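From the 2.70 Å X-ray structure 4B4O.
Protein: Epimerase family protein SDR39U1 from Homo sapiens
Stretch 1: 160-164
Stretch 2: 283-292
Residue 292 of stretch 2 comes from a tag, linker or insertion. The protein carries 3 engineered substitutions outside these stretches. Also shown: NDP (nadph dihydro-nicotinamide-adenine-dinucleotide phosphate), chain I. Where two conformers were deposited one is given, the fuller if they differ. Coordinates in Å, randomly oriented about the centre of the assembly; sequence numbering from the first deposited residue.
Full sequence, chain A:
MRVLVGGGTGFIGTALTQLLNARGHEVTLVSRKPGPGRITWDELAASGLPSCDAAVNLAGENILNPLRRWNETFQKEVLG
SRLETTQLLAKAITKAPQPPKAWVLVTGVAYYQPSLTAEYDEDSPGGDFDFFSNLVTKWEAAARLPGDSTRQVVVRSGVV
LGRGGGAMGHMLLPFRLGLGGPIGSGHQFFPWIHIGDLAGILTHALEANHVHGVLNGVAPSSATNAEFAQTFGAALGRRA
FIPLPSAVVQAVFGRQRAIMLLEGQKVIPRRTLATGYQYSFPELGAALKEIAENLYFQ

Stretch 1 160-164: VLGRG
Stretch 2 283-292: ELGAALKEIA

What forms the apolar centre? Leu-161, on a strand, points its CA-to-CB bond toward the helix 284-292 and adopts chi1 m, chi2 t. Its CD1 lies 4.1 Å from Leu-284 CD1 and 4.0 Å from Leu-288 CD2, while its CB lies 3.9 Å from Ile-291 CD1. The CA-to-CB bonds of Leu-284 (t, p) and Leu-288 (m, t) point sideways to the strand, but the ends of both side chains come nearer.

How does Ile-291 reach the backbone? Its CA-to-CB bond also points toward stretch 1, and the m, t rotamer brings CD1 to 3.6 Å from Gly-162 N and 3.7 Å from Leu-161 C. Gly-162 is extended (-170/163) and meets Ile-291 through its backbone; a CB there would point away from the helix. The register pairs Leu-161 with Leu-288 (CA to CA 8.0 Å) and Arg-163 with Ile-291 (5.7 Å), so the chains draw closer toward Arg-163.

Where does polarity enter? Among the modelled atoms no direct hydrogen bond crosses between the two stretches; instead one water accepts from Arg-163 N (2.9 Å) and donates to Glu-290 OE1 (2.7 Å). Glu-290 is t, m; Arg-163 (-68/147) is modelled only to CB.

What holds the helix side of the contact in shape? Glu-283 (-102/137; t, m), itself out of reach of stretch 1, is its N-cap: OE2 accepts from Gly-285 N at 2.9 Å. Regular i to i+4 bonds follow, including Leu-288 N to Leu-284 O at 2.9 Å, through tag-derived Ala-292.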

# COMPACT_ATOMS: atom_id res chain seq x y z
N VAL A 160 0.36 0.30 -6.04
CA VAL A 160 -0.42 1.52 -6.05
C VAL A 160 0.06 2.35 -7.22
O VAL A 160 1.19 2.82 -7.23
CB VAL A 160 -0.25 2.31 -4.75
CG1 VAL A 160 -1.22 3.47 -4.77
CG2 VAL A 160 -0.37 1.39 -3.53
N LEU A 161 -0.80 2.50 -8.24
CA LEU A 161 -0.42 3.19 -9.45
C LEU A 161 -0.95 4.64 -9.42
O LEU A 161 -2.13 4.86 -9.19
CB LEU A 161 -0.95 2.44 -10.68
CG LEU A 161 -0.69 0.93 -10.76
CD1 LEU A 161 -1.32 0.27 -11.99
CD2 LEU A 161 0.80 0.62 -10.69
N GLY A 162 -0.07 5.60 -9.62
CA GLY A 162 -0.48 6.99 -9.60
C GLY A 162 0.59 7.94 -10.09
O GLY A 162 1.79 7.60 -10.13
N ARG A 163 0.17 9.16 -10.44
CA ARG A 163 1.11 10.23 -10.79
C ARG A 163 1.88 10.60 -9.52
O ARG A 163 1.36 10.50 -8.39
CB ARG A 163 0.41 11.47 -11.40
N GLY A 164 3.14 10.97 -9.71
CA GLY A 164 3.89 11.65 -8.67
C GLY A 164 4.37 10.76 -7.55
O GLY A 164 4.44 11.19 -6.38
N GLU A 283 -11.07 -0.74 -13.85
CA GLU A 283 -10.52 -1.36 -15.05
C GLU A 283 -9.15 -0.74 -15.32
O GLU A 283 -8.96 0.47 -15.20
CB GLU A 283 -11.48 -1.21 -16.25
CG GLU A 283 -11.19 -2.14 -17.45
CD GLU A 283 -10.24 -1.54 -18.49
OE1 GLU A 283 -10.56 -0.44 -19.04
OE2 GLU A 283 -9.17 -2.15 -18.75
N LEU A 284 -8.17 -1.57 -15.68
CA LEU A 284 -6.78 -1.12 -15.77
C LEU A 284 -6.55 -0.04 -16.81
O LEU A 284 -5.78 0.90 -16.59
CB LEU A 284 -5.84 -2.31 -16.05
CG LEU A 284 -4.33 -2.05 -16.02
CD1 LEU A 284 -3.84 -1.43 -14.71
CD2 LEU A 284 -3.68 -3.40 -16.28
N GLY A 285 -7.18 -0.20 -17.96
CA GLY A 285 -7.11 0.80 -19.02
C GLY A 285 -7.52 2.17 -18.53
O GLY A 285 -6.85 3.14 -18.79
N ALA A 286 -8.66 2.25 -17.85
CA ALA A 286 -9.14 3.54 -17.36
C ALA A 286 -8.16 4.14 -16.37
O ALA A 286 -7.95 5.35 -16.37
CB ALA A 286 -10.52 3.40 -16.74
N ALA A 287 -7.56 3.30 -15.52
CA ALA A 287 -6.61 3.74 -14.53
C ALA A 287 -5.36 4.33 -15.18
O ALA A 287 -4.94 5.44 -14.83
CB ALA A 287 -6.24 2.61 -13.59
N LEU A 288 -4.78 3.61 -16.14
CA LEU A 288 -3.54 4.05 -16.79
C LEU A 288 -3.77 5.26 -17.69
O LEU A 288 -2.90 6.11 -17.83
CB LEU A 288 -2.86 2.90 -17.53
CG LEU A 288 -2.40 1.77 -16.59
CD1 LEU A 288 -1.67 0.68 -17.37
CD2 LEU A 288 -1.50 2.25 -15.47
N LYS A 289 -4.97 5.36 -18.25
CA LYS A 289 -5.38 6.52 -19.04
C LYS A 289 -5.42 7.81 -18.19
O LYS A 289 -4.96 8.86 -18.64
CB LYS A 289 -6.73 6.24 -19.71
CG LYS A 289 -7.31 7.35 -20.57
CD LYS A 289 -8.48 6.83 -21.40
CE LYS A 289 -9.60 7.86 -21.67
NZ LYS A 289 -9.25 8.96 -22.59
N GLU A 290 -5.94 7.73 -16.96
CA GLU A 290 -5.90 8.86 -16.03
C GLU A 290 -4.46 9.31 -15.76
O GLU A 290 -4.13 10.49 -15.83
CB GLU A 290 -6.58 8.50 -14.70
CG GLU A 290 -6.81 9.66 -13.73
CD GLU A 290 -5.57 10.11 -12.94
OE1 GLU A 290 -4.70 9.28 -12.58
OE2 GLU A 290 -5.49 11.33 -12.63
N ILE A 291 -3.61 8.34 -15.45
CA ILE A 291 -2.21 8.62 -15.16
C ILE A 291 -1.50 9.24 -16.36
O ILE A 291 -0.77 10.20 -16.22
CB ILE A 291 -1.46 7.34 -14.72
CG1 ILE A 291 -1.94 6.90 -13.33
CG2 ILE A 291 0.04 7.54 -14.72
CD1 ILE A 291 -1.44 5.52 -12.94
N ALA A 292 -1.73 8.67 -17.54
CA ALA A 292 -1.05 9.09 -18.77
C ALA A 292 -1.53 10.44 -19.30
O ALA A 292 -0.75 11.18 -19.88
CB ALA A 292 -1.20 8.01 -19.84
PA NDP I . 6.33 6.11 0.93
O1A NDP I . 7.78 5.58 0.97
O2A NDP I . 5.92 7.20 -0.09
O5B NDP I . 5.89 6.80 2.34
C5B NDP I . 6.48 6.27 3.52
C4B NDP I . 6.50 7.35 4.57
O4B NDP I . 6.88 6.73 5.80
C3B NDP I . 7.51 8.44 4.24
O3B NDP I . 6.90 9.67 3.74
C2B NDP I . 8.22 8.71 5.56
O2B NDP I . 7.65 9.80 6.26
C1B NDP I . 7.93 7.49 6.38
N9A NDP I . 9.16 6.69 6.36
C8A NDP I . 10.01 6.35 5.34
N7A NDP I . 11.08 5.61 5.86
C5A NDP I . 10.88 5.51 7.20
C6A NDP I . 11.56 4.89 8.34
N6A NDP I . 12.69 4.17 8.19
N1A NDP I . 11.01 5.03 9.57
C2A NDP I . 9.87 5.75 9.73
N3A NDP I . 9.17 6.32 8.73
C4A NDP I . 9.63 6.21 7.50
O3 NDP I . 5.48 4.74 0.79
PN NDP I . 3.99 4.66 0.17
O1N NDP I . 3.26 5.96 0.48
O2N NDP I . 4.07 4.24 -1.26
O5D NDP I . 3.34 3.41 1.02
C5D NDP I . 3.17 3.66 2.44
C4D NDP I . 3.02 2.37 3.22
O4D NDP I . 2.18 1.54 2.42
C3D NDP I . 4.32 1.58 3.43
O3D NDP I . 4.34 0.98 4.77
C2D NDP I . 4.31 0.54 2.31
O2D NDP I . 4.85 -0.76 2.59
C1D NDP I . 2.83 0.30 2.12
N1N NDP I . 2.48 -0.19 0.78
C2N NDP I . 2.79 0.50 -0.32
C3N NDP I . 2.45 0.03 -1.57
C7N NDP I . 2.80 0.84 -2.76
O7N NDP I . 3.08 2.03 -2.59
N7N NDP I . 2.81 0.31 -3.98
C4N NDP I . 1.69 -1.24 -1.74
C5N NDP I . 1.39 -1.90 -0.48
C6N NDP I . 1.79 -1.35 0.72
P2B NDP I . 8.65 10.90 7.00
O1X NDP I . 9.13 10.23 8.27
O2X NDP I . 9.81 11.22 6.01
O3X NDP I . 7.57 11.99 7.22
O HOH W 1 -2.58 9.79 -10.92